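Local coordinates for protein putative cyclohexadienyl dehydrogenase and ADH prephenate dehydrogenase (Rhizobium meliloti, PDB 4WJI) that binds NADP and tyrosine and probably catalyses the oxidative decarboxylation of prephenate to 4-hydroxyphenylpyruvate in tyrosine biosynthesis, at residues 12-22 and 129-140; 118-127 and 139-150. One frame throughout, in Å; residues are numbered along the deposited sequence.

Interaction 1: residues 12-22 and 129-140; sequences IGLIGSSIARD and HSGPDAGFAGLF. With NAP (NADP nicotinamide-adenine-dinucleotide phosphate), chain B.
Gly13 and Gly131 bring their CA atoms within 3.7 Å of each other, and from there residues 129-140, largely without regular secondary structure, run along the first helix of the Rossmann fold past Ser18 and on to Asp22. Gly13 is the N-cap of that helix and fits the glycine-rich GxGxxG pattern; a side chain here would collide with the dinucleotide. The two segments share one phosphate oxygen, O1A of NADP, which accepts from Leu14 N and Gly131 N, while Ile15 N donates to O2N on the other phosphate. Gly135 also has to be a glycine, since a CB would run into Ser17 OG, Ser18 OG and Arg21 NH1. Ser18 OG can therefore take the amide of Phe136 (N to OG 3.1 Å) while giving its own proton to Leu14 O one turn back. Ser17 OG likewise returns to Gly13 O, approaching from the face of that carbonyl opposite to Ser17 N. Arg21, its chain extended from CG to NE, reaches along the loop and grips a single atom, Pro132 O, end-on with NH1 and NH2 (2.9 Å from NH2); the oxygen lies in the guanidinium plane, and Gly135 O sits over one face, 3.2 Å above it. Leu14 CG turns anti to the backbone N (chi1 177°), which lays CD1 against Ala134 CB at 3.9 Å and CD2 beside His129 O. Farther along, Ile19 CG1 packs on Phe140 CE2. At the far end Asp22 divides its work: OD2 lies within hydrogen-bonding distance of two waters, one accepting from Phe140 N, the other accepting from Leu139 N and also close to Phe136 O, and OD1 uses its syn lone pair for Gly138 N at 3.0 Å.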
loop_
_atom_site.group_PDB
_atom_site.type_symbol
_atom_site.label_atom_id
_atom_site.label_comp_id
_atom_site.label_asym_id
_atom_site.label_seq_id
_atom_site.Cartn_x
_atom_site.Cartn_y
_atom_site.Cartn_z
ATOM N N ILE A 12 22.584 9.148 11.067
ATOM C CA ILE A 12 22.866 7.721 11.093
ATOM C C ILE A 12 21.583 6.944 11.410
ATOM O O ILE A 12 21.602 5.906 12.061
ATOM C CB ILE A 12 24.072 7.426 12.050
ATOM C CG1 ILE A 12 24.743 6.074 11.704
ATOM C CG2 ILE A 12 23.694 7.605 13.497
ATOM C CD1 ILE A 12 25.528 6.107 10.408
ATOM N N GLY A 13 20.455 7.420 10.863
ATOM C CA GLY A 13 19.215 6.696 10.966
ATOM C C GLY A 13 19.060 5.653 9.850
ATOM O O GLY A 13 20.032 5.020 9.434
ATOM N N LEU A 14 17.829 5.492 9.344
ATOM C CA LEU A 14 17.602 4.460 8.324
ATOM C C LEU A 14 18.576 4.606 7.158
ATOM O O LEU A 14 19.253 3.649 6.736
ATOM C CB LEU A 14 16.191 4.515 7.790
ATOM C CG LEU A 14 15.923 3.505 6.669
ATOM C CD1 LEU A 14 15.865 2.081 7.183
ATOM C CD2 LEU A 14 14.613 3.832 5.992
ATOM N N ILE A 15 18.587 5.800 6.575
ATOM C CA ILE A 15 19.390 5.993 5.344
ATOM C C ILE A 15 20.878 6.051 5.632
ATOM O O ILE A 15 21.661 5.354 4.997
ATOM C CB ILE A 15 18.887 7.214 4.536
ATOM C CG1 ILE A 15 17.395 7.012 4.163
ATOM C CG2 ILE A 15 19.784 7.461 3.337
ATOM C CD1 ILE A 15 17.131 5.822 3.298
ATOM N N GLY A 16 21.254 6.903 6.571
ATOM C CA GLY A 16 22.679 6.980 6.902
ATOM C C GLY A 16 23.282 5.663 7.360
ATOM O O GLY A 16 24.419 5.297 6.963
ATOM N N SER A 17 22.531 4.911 8.152
ATOM C CA SER A 17 23.055 3.621 8.625
ATOM C C SER A 17 23.065 2.527 7.551
ATOM O O SER A 17 23.854 1.568 7.632
ATOM C CB SER A 17 22.334 3.115 9.876
ATOM O OG SER A 17 21.068 2.589 9.578
ATOM N N SER A 18 22.140 2.620 6.595
ATOM C CA SER A 18 22.134 1.706 5.466
ATOM C C SER A 18 23.351 1.980 4.576
ATOM O O SER A 18 24.043 1.057 4.099
ATOM C CB SER A 18 20.801 1.771 4.707
ATOM O OG SER A 18 19.758 1.271 5.534
ATOM N N ILE A 19 23.633 3.265 4.376
ATOM C CA ILE A 19 24.844 3.665 3.624
ATOM C C ILE A 19 26.091 3.178 4.371
ATOM O O ILE A 19 26.985 2.582 3.777
ATOM C CB ILE A 19 24.866 5.178 3.401
ATOM C CG1 ILE A 19 23.708 5.587 2.472
ATOM C CG2 ILE A 19 26.200 5.616 2.883
ATOM C CD1 ILE A 19 23.539 7.068 2.321
ATOM N N ALA A 20 26.128 3.371 5.677
ATOM C CA ALA A 20 27.271 2.887 6.449
ATOM C C ALA A 20 27.519 1.377 6.276
ATOM O O ALA A 20 28.642 0.950 6.069
ATOM C CB ALA A 20 27.119 3.226 7.923
ATOM N N ARG A 21 26.443 0.589 6.322
ATOM C CA ARG A 21 26.573 -0.853 6.208
ATOM C C ARG A 21 27.052 -1.236 4.808
ATOM O O ARG A 21 27.881 -2.146 4.682
ATOM C CB ARG A 21 25.251 -1.538 6.569
ATOM C CG ARG A 21 24.938 -1.535 8.061
ATOM C CD ARG A 21 23.590 -2.146 8.328
ATOM N NE ARG A 21 23.187 -2.232 9.744
ATOM C CZ ARG A 21 22.495 -1.312 10.408
ATOM N NH1 ARG A 21 22.255 -0.126 9.867
ATOM N NH2 ARG A 21 22.059 -1.544 11.639
ATOM N N ASP A 22 26.556 -0.565 3.784
ATOM C CA ASP A 22 27.007 -0.844 2.422
ATOM C C ASP A 22 28.483 -0.467 2.196
ATOM O O ASP A 22 29.220 -1.198 1.500
ATOM C CB ASP A 22 26.164 -0.108 1.389
ATOM C CG ASP A 22 24.827 -0.698 1.203
ATOM O OD1 ASP A 22 24.634 -1.925 1.472
ATOM O OD2 ASP A 22 23.945 0.080 0.719
ATOM N N HIS A 129 10.536 2.348 8.745
ATOM C CA HIS A 129 11.240 2.340 10.030
ATOM C C HIS A 129 12.380 3.370 10.051
ATOM O O HIS A 129 12.858 3.798 9.005
ATOM C CB HIS A 129 11.771 0.982 10.356
ATOM C CG HIS A 129 10.692 -0.039 10.441
ATOM N ND1 HIS A 129 9.704 0.014 11.396
ATOM C CD2 HIS A 129 10.427 -1.118 9.669
ATOM C CE1 HIS A 129 8.883 -1.011 11.227
ATOM N NE2 HIS A 129 9.301 -1.716 10.185
ATOM N N SER A 130 12.768 3.753 11.263
ATOM C CA SER A 130 13.746 4.820 11.483
ATOM C C SER A 130 14.807 4.418 12.493
ATOM O O SER A 130 14.626 3.454 13.259
ATOM C CB SER A 130 13.048 6.106 11.956
ATOM O OG SER A 130 12.055 6.547 11.069
ATOM N N GLY A 131 15.921 5.153 12.470
ATOM C CA GLY A 131 17.038 4.951 13.417
ATOM C C GLY A 131 18.050 3.925 12.934
ATOM O O GLY A 131 17.820 3.221 11.971
ATOM N N PRO A 132 19.211 3.846 13.622
ATOM C CA PRO A 132 20.291 3.014 13.169
ATOM C C PRO A 132 20.013 1.546 13.150
ATOM O O PRO A 132 20.615 0.828 12.349
ATOM C CB PRO A 132 21.441 3.359 14.101
ATOM C CG PRO A 132 20.831 3.949 15.319
ATOM C CD PRO A 132 19.586 4.638 14.795
ATOM N N ASP A 133 19.135 1.079 14.032
ATOM C CA ASP A 133 18.826 -0.334 14.053
ATOM C C ASP A 133 17.924 -0.751 12.887
ATOM O O ASP A 133 17.812 -1.932 12.590
ATOM C CB ASP A 133 18.228 -0.733 15.386
ATOM C CG ASP A 133 19.259 -0.692 16.528
ATOM O OD1 ASP A 133 20.052 -1.636 16.636
ATOM O OD2 ASP A 133 19.283 0.291 17.314
ATOM N N ALA A 134 17.267 0.215 12.235
ATOM C CA ALA A 134 16.388 -0.056 11.100
ATOM C C ALA A 134 17.140 -0.279 9.776
ATOM O O ALA A 134 16.571 -0.853 8.849
ATOM C CB ALA A 134 15.414 1.100 10.905
ATOM N N GLY A 135 18.376 0.215 9.664
ATOM C CA GLY A 135 19.103 0.122 8.416
ATOM C C GLY A 135 19.626 -1.287 8.158
ATOM O O GLY A 135 19.686 -2.118 9.079
ATOM N N PHE A 136 20.008 -1.527 6.912
ATOM C CA PHE A 136 20.499 -2.831 6.476
ATOM C C PHE A 136 21.285 -2.692 5.171
ATOM O O PHE A 136 21.076 -1.748 4.414
ATOM C CB PHE A 136 19.386 -3.882 6.375
ATOM C CG PHE A 136 18.255 -3.503 5.438
ATOM C CD1 PHE A 136 17.163 -2.781 5.900
ATOM C CD2 PHE A 136 18.278 -3.887 4.102
ATOM C CE1 PHE A 136 16.125 -2.435 5.036
ATOM C CE2 PHE A 136 17.237 -3.568 3.234
ATOM C CZ PHE A 136 16.157 -2.836 3.706
ATOM N N ALA A 137 22.235 -3.599 4.956
ATOM C CA ALA A 137 22.909 -3.708 3.685
ATOM C C ALA A 137 21.957 -4.154 2.603
ATOM O O ALA A 137 21.162 -5.045 2.770
ATOM C CB ALA A 137 24.098 -4.667 3.784
ATOM N N GLY A 138 22.048 -3.512 1.468
ATOM C CA GLY A 138 21.285 -3.916 0.299
ATOM C C GLY A 138 20.018 -3.110 0.070
ATOM O O GLY A 138 19.305 -3.392 -0.875
ATOM N N LEU A 139 19.784 -2.058 0.872
ATOM C CA LEU A 139 18.567 -1.238 0.682
ATOM C C LEU A 139 18.481 -0.609 -0.703
ATOM O O LEU A 139 17.389 -0.403 -1.225
ATOM C CB LEU A 139 18.486 -0.166 1.767
ATOM C CG LEU A 139 17.344 0.850 1.674
ATOM C CD1 LEU A 139 15.988 0.223 1.823
ATOM C CD2 LEU A 139 17.503 1.945 2.727
ATOM N N PHE A 140 19.633 -0.267 -1.277
ATOM C CA PHE A 140 19.683 0.480 -2.521
ATOM C C PHE A 140 19.790 -0.381 -3.762
ATOM O O PHE A 140 19.810 0.146 -4.863
ATOM C CB PHE A 140 20.806 1.516 -2.431
ATOM C CG PHE A 140 20.737 2.307 -1.171
ATOM C CD1 PHE A 140 19.733 3.254 -0.992
ATOM C CD2 PHE A 140 21.656 2.138 -0.165
ATOM C CE1 PHE A 140 19.649 3.983 0.204
ATOM C CE2 PHE A 140 21.559 2.835 1.027
ATOM C CZ PHE A 140 20.591 3.770 1.200
HETATM P PA NAP B . 15.855 8.770 10.636
HETATM O O1A NAP B . 16.005 7.299 10.585
HETATM O O2A NAP B . 14.833 9.422 11.504
HETATM O O5B NAP B . 17.278 9.389 11.052
HETATM C C5B NAP B . 17.387 10.769 11.379
HETATM C C4B NAP B . 18.836 11.192 11.616
HETATM O O4B NAP B . 18.883 12.614 11.633
HETATM C C3B NAP B . 19.361 10.762 12.974
HETATM O O3B NAP B . 20.775 10.650 12.959
HETATM C C2B NAP B . 19.023 11.936 13.855
HETATM O O2B NAP B . 19.907 12.063 14.933
HETATM C C1B NAP B . 19.252 13.089 12.916
HETATM N N9A NAP B . 18.534 14.361 13.205
HETATM C C8A NAP B . 17.239 14.535 13.417
HETATM N N7A NAP B . 16.890 15.785 13.583
HETATM C C5A NAP B . 18.057 16.481 13.480
HETATM C C6A NAP B . 18.364 17.854 13.575
HETATM N N6A NAP B . 17.404 18.768 13.813
HETATM N N1A NAP B . 19.620 18.204 13.395
HETATM C C2A NAP B . 20.536 17.281 13.153
HETATM N N3A NAP B . 20.351 15.978 13.060
HETATM C C4A NAP B . 19.089 15.607 13.236
HETATM O O3 NAP B . 15.702 9.374 9.160
HETATM P PN NAP B . 16.013 8.806 7.700
HETATM O O1N NAP B . 14.862 8.009 7.344
HETATM O O2N NAP B . 17.354 8.227 7.635
HETATM O O5D NAP B . 15.922 10.151 6.811
HETATM C C5D NAP B . 17.020 11.008 6.626
HETATM C C4D NAP B . 16.831 11.768 5.316
HETATM O O4D NAP B . 16.647 10.826 4.279
HETATM C C3D NAP B . 15.612 12.640 5.292
HETATM O O3D NAP B . 15.912 13.865 4.645
HETATM C C2D NAP B . 14.592 11.853 4.505
HETATM O O2D NAP B . 13.698 12.725 3.861
HETATM C C1D NAP B . 15.521 11.164 3.506
HETATM N N1N NAP B . 15.048 9.873 2.981
HETATM C C2N NAP B . 14.330 9.045 3.743
HETATM C C3N NAP B . 13.884 7.841 3.255
HETATM C C7N NAP B . 13.044 6.871 4.054
HETATM O O7N NAP B . 12.422 6.025 3.470
HETATM N N7N NAP B . 13.037 6.999 5.362
HETATM C C4N NAP B . 14.210 7.507 1.967
HETATM C C5N NAP B . 14.971 8.369 1.221
HETATM C C6N NAP B . 15.367 9.578 1.727
HETATM P P2B NAP B . 19.468 11.682 16.434
HETATM O O1X NAP B . 18.777 10.362 16.355
HETATM O O2X NAP B . 20.777 11.623 17.167
HETATM O O3X NAP B . 18.528 12.746 16.969
HETATM O O HOH W 1 22.459 -1.188 -1.135
HETATM O O HOH W 2 21.915 -0.438 2.236
#

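Interaction 2: residues 118-127 and 139-150; sequences FVPGHPIAGT and LFRGRWCILTPP. With TYR (tyrosine), chain C; NAP (NADP nicotinamide-adenine-dinucleotide phosphate), chain B.
Thr148 N donates to Pro120 O at 3.0 Å, the first of four backbone bonds that tie these segments together. His122 and Ile146 form a hydrogen-bonded pair: Ile146 N meets His122 O nearly straight (171°), whereas the return bond from His122 N to Ile146 O is weak and bent. Ile124 N then gives to Trp144 O at 2.8 Å. Pro123 suits its place because it forms a non-hydrogen-bonded pair with Cys145, where no N-H is called for; its CB packs on Phe140 CE1 at 3.7 Å. These are the antiparallel strands 117-123 and 144-147 of the Rossmann-type domain's mixed sheet, and just beyond Pro123, Ile124 is the centre of an inverse gamma turn. The Ile124 carbonyl accepts from water 3, which in turn accepts from Trp144 N and Arg143 NE, while Arg143 NH1 goes to Gln291. Thr148 OG1, buried against Pro120 CB, has no partner in the model. The His122 ring, its CG anti to the backbone N (chi1 -177°), projects to the bound tyrosine, whose OH is hydrogen-bonded to NE2 at 2.5 Å, near the ring plane, with either group a possible donor; ND1 is hydrogen-bonded to NE2 of His180, and Ile124 CD1 covers one ring face. A leucine in place of His122 would probably leave the tyrosine hydroxyl and His180 each without this partner. The ligand's amino N donates to Thr127 O at 3.0 Å.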
loop_
_atom_site.group_PDB
_atom_site.type_symbol
_atom_site.label_atom_id
_atom_site.label_comp_id
_atom_site.label_asym_id
_atom_site.label_seq_id
_atom_site.Cartn_x
_atom_site.Cartn_y
_atom_site.Cartn_z
ATOM N N PHE A 118 29.265 20.557 -4.175
ATOM C CA PHE A 118 27.947 20.236 -3.593
ATOM C C PHE A 118 27.145 19.481 -4.633
ATOM O O PHE A 118 26.747 20.086 -5.656
ATOM C CB PHE A 118 27.255 21.567 -3.212
ATOM C CG PHE A 118 25.910 21.422 -2.587
ATOM C CD1 PHE A 118 25.606 20.363 -1.726
ATOM C CD2 PHE A 118 24.947 22.377 -2.811
ATOM C CE1 PHE A 118 24.345 20.247 -1.125
ATOM C CE2 PHE A 118 23.704 22.294 -2.197
ATOM C CZ PHE A 118 23.396 21.213 -1.362
ATOM N N VAL A 119 26.884 18.199 -4.381
ATOM C CA VAL A 119 26.165 17.336 -5.327
ATOM C C VAL A 119 24.999 16.691 -4.613
ATOM O O VAL A 119 25.167 15.662 -3.982
ATOM C CB VAL A 119 27.056 16.221 -5.917
ATOM C CG1 VAL A 119 26.286 15.513 -7.037
ATOM C CG2 VAL A 119 28.374 16.809 -6.428
ATOM N N PRO A 120 23.843 17.325 -4.644
ATOM C CA PRO A 120 22.673 16.823 -3.925
ATOM C C PRO A 120 22.176 15.500 -4.499
ATOM O O PRO A 120 22.250 15.301 -5.666
ATOM C CB PRO A 120 21.628 17.925 -4.134
ATOM C CG PRO A 120 22.393 19.136 -4.511
ATOM C CD PRO A 120 23.562 18.611 -5.305
ATOM N N GLY A 121 21.669 14.628 -3.653
ATOM C CA GLY A 121 21.211 13.332 -4.065
ATOM C C GLY A 121 19.896 12.989 -3.378
ATOM O O GLY A 121 19.432 13.650 -2.429
ATOM N N HIS A 122 19.283 11.971 -3.927
ATOM C CA HIS A 122 18.094 11.368 -3.333
ATOM C C HIS A 122 17.980 9.886 -3.694
ATOM O O HIS A 122 17.616 9.593 -4.787
ATOM C CB HIS A 122 16.838 12.117 -3.800
ATOM C CG HIS A 122 15.569 11.624 -3.186
ATOM N ND1 HIS A 122 14.332 12.049 -3.614
ATOM C CD2 HIS A 122 15.343 10.789 -2.146
ATOM C CE1 HIS A 122 13.405 11.470 -2.881
ATOM N NE2 HIS A 122 13.986 10.693 -1.991
ATOM N N PRO A 123 18.256 8.971 -2.761
ATOM C CA PRO A 123 18.010 7.566 -3.076
ATOM C C PRO A 123 16.494 7.255 -2.982
ATOM O O PRO A 123 15.854 7.539 -1.971
ATOM C CB PRO A 123 18.815 6.810 -2.009
ATOM C CG PRO A 123 18.770 7.750 -0.815
ATOM C CD PRO A 123 18.812 9.127 -1.404
ATOM N N ILE A 124 15.972 6.608 -4.033
ATOM C CA ILE A 124 14.533 6.297 -4.148
ATOM C C ILE A 124 14.327 4.929 -3.538
ATOM O O ILE A 124 14.040 3.957 -4.222
ATOM C CB ILE A 124 14.052 6.443 -5.584
ATOM C CG1 ILE A 124 14.527 7.757 -6.204
ATOM C CG2 ILE A 124 12.556 6.303 -5.643
ATOM C CD1 ILE A 124 14.128 9.036 -5.470
ATOM N N ALA A 125 14.494 4.855 -2.214
ATOM C CA ALA A 125 14.537 3.574 -1.519
ATOM C C ALA A 125 14.314 3.851 -0.041
ATOM O O ALA A 125 14.899 4.763 0.522
ATOM C CB ALA A 125 15.917 2.918 -1.667
ATOM N N GLY A 126 13.515 3.025 0.623
ATOM C CA GLY A 126 13.354 3.142 2.064
ATOM C C GLY A 126 12.339 2.169 2.608
ATOM O O GLY A 126 11.871 1.313 1.914
ATOM N N THR A 127 12.114 2.273 3.915
ATOM C CA THR A 127 11.112 1.485 4.610
ATOM C C THR A 127 10.368 2.470 5.513
ATOM O O THR A 127 10.685 3.668 5.529
ATOM C CB THR A 127 11.704 0.374 5.479
ATOM O OG1 THR A 127 12.314 0.932 6.655
ATOM C CG2 THR A 127 12.682 -0.529 4.725
ATOM N N LEU A 139 19.784 -2.058 0.872
ATOM C CA LEU A 139 18.567 -1.238 0.682
ATOM C C LEU A 139 18.481 -0.609 -0.703
ATOM O O LEU A 139 17.389 -0.403 -1.225
ATOM C CB LEU A 139 18.486 -0.166 1.767
ATOM C CG LEU A 139 17.344 0.850 1.674
ATOM C CD1 LEU A 139 15.988 0.223 1.823
ATOM C CD2 LEU A 139 17.503 1.945 2.727
ATOM N N PHE A 140 19.633 -0.267 -1.277
ATOM C CA PHE A 140 19.683 0.480 -2.521
ATOM C C PHE A 140 19.790 -0.381 -3.762
ATOM O O PHE A 140 19.810 0.146 -4.863
ATOM C CB PHE A 140 20.806 1.516 -2.431
ATOM C CG PHE A 140 20.737 2.307 -1.171
ATOM C CD1 PHE A 140 19.733 3.254 -0.992
ATOM C CD2 PHE A 140 21.656 2.138 -0.165
ATOM C CE1 PHE A 140 19.649 3.983 0.204
ATOM C CE2 PHE A 140 21.559 2.835 1.027
ATOM C CZ PHE A 140 20.591 3.770 1.200
ATOM N N ARG A 141 19.872 -1.704 -3.595
ATOM C CA ARG A 141 20.093 -2.611 -4.747
ATOM C C ARG A 141 18.859 -2.602 -5.625
ATOM O O ARG A 141 17.755 -2.859 -5.152
ATOM C CB ARG A 141 20.338 -4.027 -4.226
ATOM C CG ARG A 141 21.654 -4.227 -3.508
ATOM C CD ARG A 141 21.916 -5.688 -3.060
ATOM N N GLY A 142 19.041 -2.369 -6.911
ATOM C CA GLY A 142 17.967 -2.347 -7.865
ATOM C C GLY A 142 17.032 -1.163 -7.788
ATOM O O GLY A 142 15.946 -1.197 -8.398
ATOM N N ARG A 143 17.400 -0.145 -7.013
ATOM C CA ARG A 143 16.642 1.068 -6.868
ATOM C C ARG A 143 17.294 2.177 -7.711
ATOM O O ARG A 143 18.445 2.070 -8.117
ATOM C CB ARG A 143 16.678 1.482 -5.402
ATOM C CG ARG A 143 16.090 0.473 -4.453
ATOM C CD ARG A 143 14.622 0.644 -4.267
ATOM N NE ARG A 143 13.856 0.047 -5.313
ATOM C CZ ARG A 143 13.412 -1.220 -5.298
ATOM N NH1 ARG A 143 12.712 -1.698 -6.301
ATOM N NH2 ARG A 143 13.781 -2.055 -4.374
ATOM N N TRP A 144 16.560 3.250 -7.927
ATOM C CA TRP A 144 17.052 4.449 -8.542
ATOM C C TRP A 144 17.550 5.437 -7.490
ATOM O O TRP A 144 17.082 5.425 -6.331
ATOM C CB TRP A 144 15.934 5.147 -9.389
ATOM C CG TRP A 144 15.701 4.443 -10.661
ATOM C CD1 TRP A 144 14.806 3.419 -10.879
ATOM C CD2 TRP A 144 16.363 4.661 -11.868
ATOM N NE1 TRP A 144 14.906 2.975 -12.170
ATOM C CE2 TRP A 144 15.876 3.714 -12.792
ATOM C CE3 TRP A 144 17.380 5.534 -12.263
ATOM C CZ2 TRP A 144 16.344 3.638 -14.089
ATOM C CZ3 TRP A 144 17.841 5.443 -13.556
ATOM C CH2 TRP A 144 17.319 4.505 -14.450
ATOM N N CYS A 145 18.519 6.262 -7.905
ATOM C CA CYS A 145 18.976 7.422 -7.128
ATOM C C CYS A 145 19.037 8.609 -8.084
ATOM O O CYS A 145 19.477 8.467 -9.236
ATOM C CB CYS A 145 20.327 7.157 -6.496
ATOM S SG CYS A 145 20.889 8.587 -5.554
ATOM N N ILE A 146 18.526 9.749 -7.628
ATOM C CA ILE A 146 18.491 10.957 -8.443
ATOM C C ILE A 146 19.492 11.959 -7.885
ATOM O O ILE A 146 19.450 12.315 -6.705
ATOM C CB ILE A 146 17.068 11.588 -8.482
ATOM C CG1 ILE A 146 16.019 10.609 -9.043
ATOM C CG2 ILE A 146 17.073 12.888 -9.259
ATOM C CD1 ILE A 146 14.589 11.042 -8.832
ATOM N N LEU A 147 20.385 12.410 -8.744
ATOM C CA LEU A 147 21.278 13.535 -8.430
ATOM C C LEU A 147 20.785 14.810 -9.057
ATOM O O LEU A 147 20.260 14.792 -10.175
ATOM C CB LEU A 147 22.694 13.238 -8.910
ATOM C CG LEU A 147 23.364 11.948 -8.449
ATOM C CD1 LEU A 147 24.785 11.797 -9.012
ATOM C CD2 LEU A 147 23.338 11.855 -6.933
ATOM N N THR A 148 20.962 15.933 -8.349
ATOM C CA THR A 148 20.453 17.217 -8.880
ATOM C C THR A 148 21.578 18.306 -8.787
ATOM O O THR A 148 21.448 19.291 -8.061
ATOM C CB THR A 148 19.130 17.674 -8.196
ATOM O OG1 THR A 148 19.377 18.016 -6.826
ATOM C CG2 THR A 148 18.099 16.615 -8.227
ATOM N N PRO A 149 22.724 18.096 -9.494
ATOM C CA PRO A 149 23.813 19.087 -9.400
ATOM C C PRO A 149 23.420 20.436 -9.979
ATOM O O PRO A 149 22.909 20.493 -11.077
ATOM C CB PRO A 149 24.927 18.487 -10.249
ATOM C CG PRO A 149 24.355 17.353 -10.970
ATOM C CD PRO A 149 23.004 17.031 -10.469
ATOM N N PRO A 150 23.671 21.516 -9.239
ATOM C CA PRO A 150 23.447 22.840 -9.824
ATOM C C PRO A 150 24.368 23.068 -11.048
ATOM O O PRO A 150 25.380 22.445 -11.219
ATOM C CB PRO A 150 23.759 23.786 -8.658
ATOM C CG PRO A 150 23.493 22.987 -7.426
ATOM C CD PRO A 150 23.883 21.575 -7.778
HETATM N N TYR C . 9.794 5.085 3.082
HETATM C CA TYR C . 9.049 4.744 1.841
HETATM C C TYR C . 8.503 3.346 1.949
HETATM O O TYR C . 8.697 2.736 2.997
HETATM C CB TYR C . 9.944 4.881 0.603
HETATM C CG TYR C . 10.540 6.266 0.388
HETATM C CD1 TYR C . 10.040 7.406 1.019
HETATM C CD2 TYR C . 11.618 6.419 -0.444
HETATM C CE1 TYR C . 10.607 8.652 0.810
HETATM C CE2 TYR C . 12.180 7.645 -0.698
HETATM C CZ TYR C . 11.704 8.763 -0.065
HETATM O OH TYR C . 12.293 9.986 -0.251
HETATM O OXT TYR C . 7.885 2.871 0.968
HETATM P PA NAP B . 15.855 8.770 10.636
HETATM O O1A NAP B . 16.005 7.299 10.585
HETATM O O2A NAP B . 14.833 9.422 11.504
HETATM O O5B NAP B . 17.278 9.389 11.052
HETATM C C5B NAP B . 17.387 10.769 11.379
HETATM C C4B NAP B . 18.836 11.192 11.616
HETATM O O4B NAP B . 18.883 12.614 11.633
HETATM C C3B NAP B . 19.361 10.762 12.974
HETATM O O3B NAP B . 20.775 10.650 12.959
HETATM C C2B NAP B . 19.023 11.936 13.855
HETATM O O2B NAP B . 19.907 12.063 14.933
HETATM C C1B NAP B . 19.252 13.089 12.916
HETATM N N9A NAP B . 18.534 14.361 13.205
HETATM C C8A NAP B . 17.239 14.535 13.417
HETATM N N7A NAP B . 16.890 15.785 13.583
HETATM C C5A NAP B . 18.057 16.481 13.480
HETATM C C6A NAP B . 18.364 17.854 13.575
HETATM N N6A NAP B . 17.404 18.768 13.813
HETATM N N1A NAP B . 19.620 18.204 13.395
HETATM C C2A NAP B . 20.536 17.281 13.153
HETATM N N3A NAP B . 20.351 15.978 13.060
HETATM C C4A NAP B . 19.089 15.607 13.236
HETATM O O3 NAP B . 15.702 9.374 9.160
HETATM P PN NAP B . 16.013 8.806 7.700
HETATM O O1N NAP B . 14.862 8.009 7.344
HETATM O O2N NAP B . 17.354 8.227 7.635
HETATM O O5D NAP B . 15.922 10.151 6.811
HETATM C C5D NAP B . 17.020 11.008 6.626
HETATM C C4D NAP B . 16.831 11.768 5.316
HETATM O O4D NAP B . 16.647 10.826 4.279
HETATM C C3D NAP B . 15.612 12.640 5.292
HETATM O O3D NAP B . 15.912 13.865 4.645
HETATM C C2D NAP B . 14.592 11.853 4.505
HETATM O O2D NAP B . 13.698 12.725 3.861
HETATM C C1D NAP B . 15.521 11.164 3.506
HETATM N N1N NAP B . 15.048 9.873 2.981
HETATM C C2N NAP B . 14.330 9.045 3.743
HETATM C C3N NAP B . 13.884 7.841 3.255
HETATM C C7N NAP B . 13.044 6.871 4.054
HETATM O O7N NAP B . 12.422 6.025 3.470
HETATM N N7N NAP B . 13.037 6.999 5.362
HETATM C C4N NAP B . 14.210 7.507 1.967
HETATM C C5N NAP B . 14.971 8.369 1.221
HETATM C C6N NAP B . 15.367 9.578 1.727
HETATM P P2B NAP B . 19.468 11.682 16.434
HETATM O O1X NAP B . 18.777 10.362 16.355
HETATM O O2X NAP B . 20.777 11.623 17.167
HETATM O O3X NAP B . 18.528 12.746 16.969
HETATM O O HOH W 3 13.947 2.979 -6.727
#

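The two interactions cross along the chain: their segments alternate in the order 12-22, 118-127, 129-140, 139-150, and Leu139 and Phe140 belong to both. Their centres lie about 14 Å apart. Interaction 1 sets the connection between strands 117-123 and 144-147 against helix 14-26, and interaction 2 pairs those same strands in the mixed sheet, so the loop is anchored at both of its ends. Between them the contacts meet by packing, Leu14 CD2 lying 3.6 Å from Thr127 N. Both touch NADP: interaction 1 holds the diphosphate, while interaction 2 borders the nicotinamide and the bound tyrosine, placing cofactor and ligand side by side.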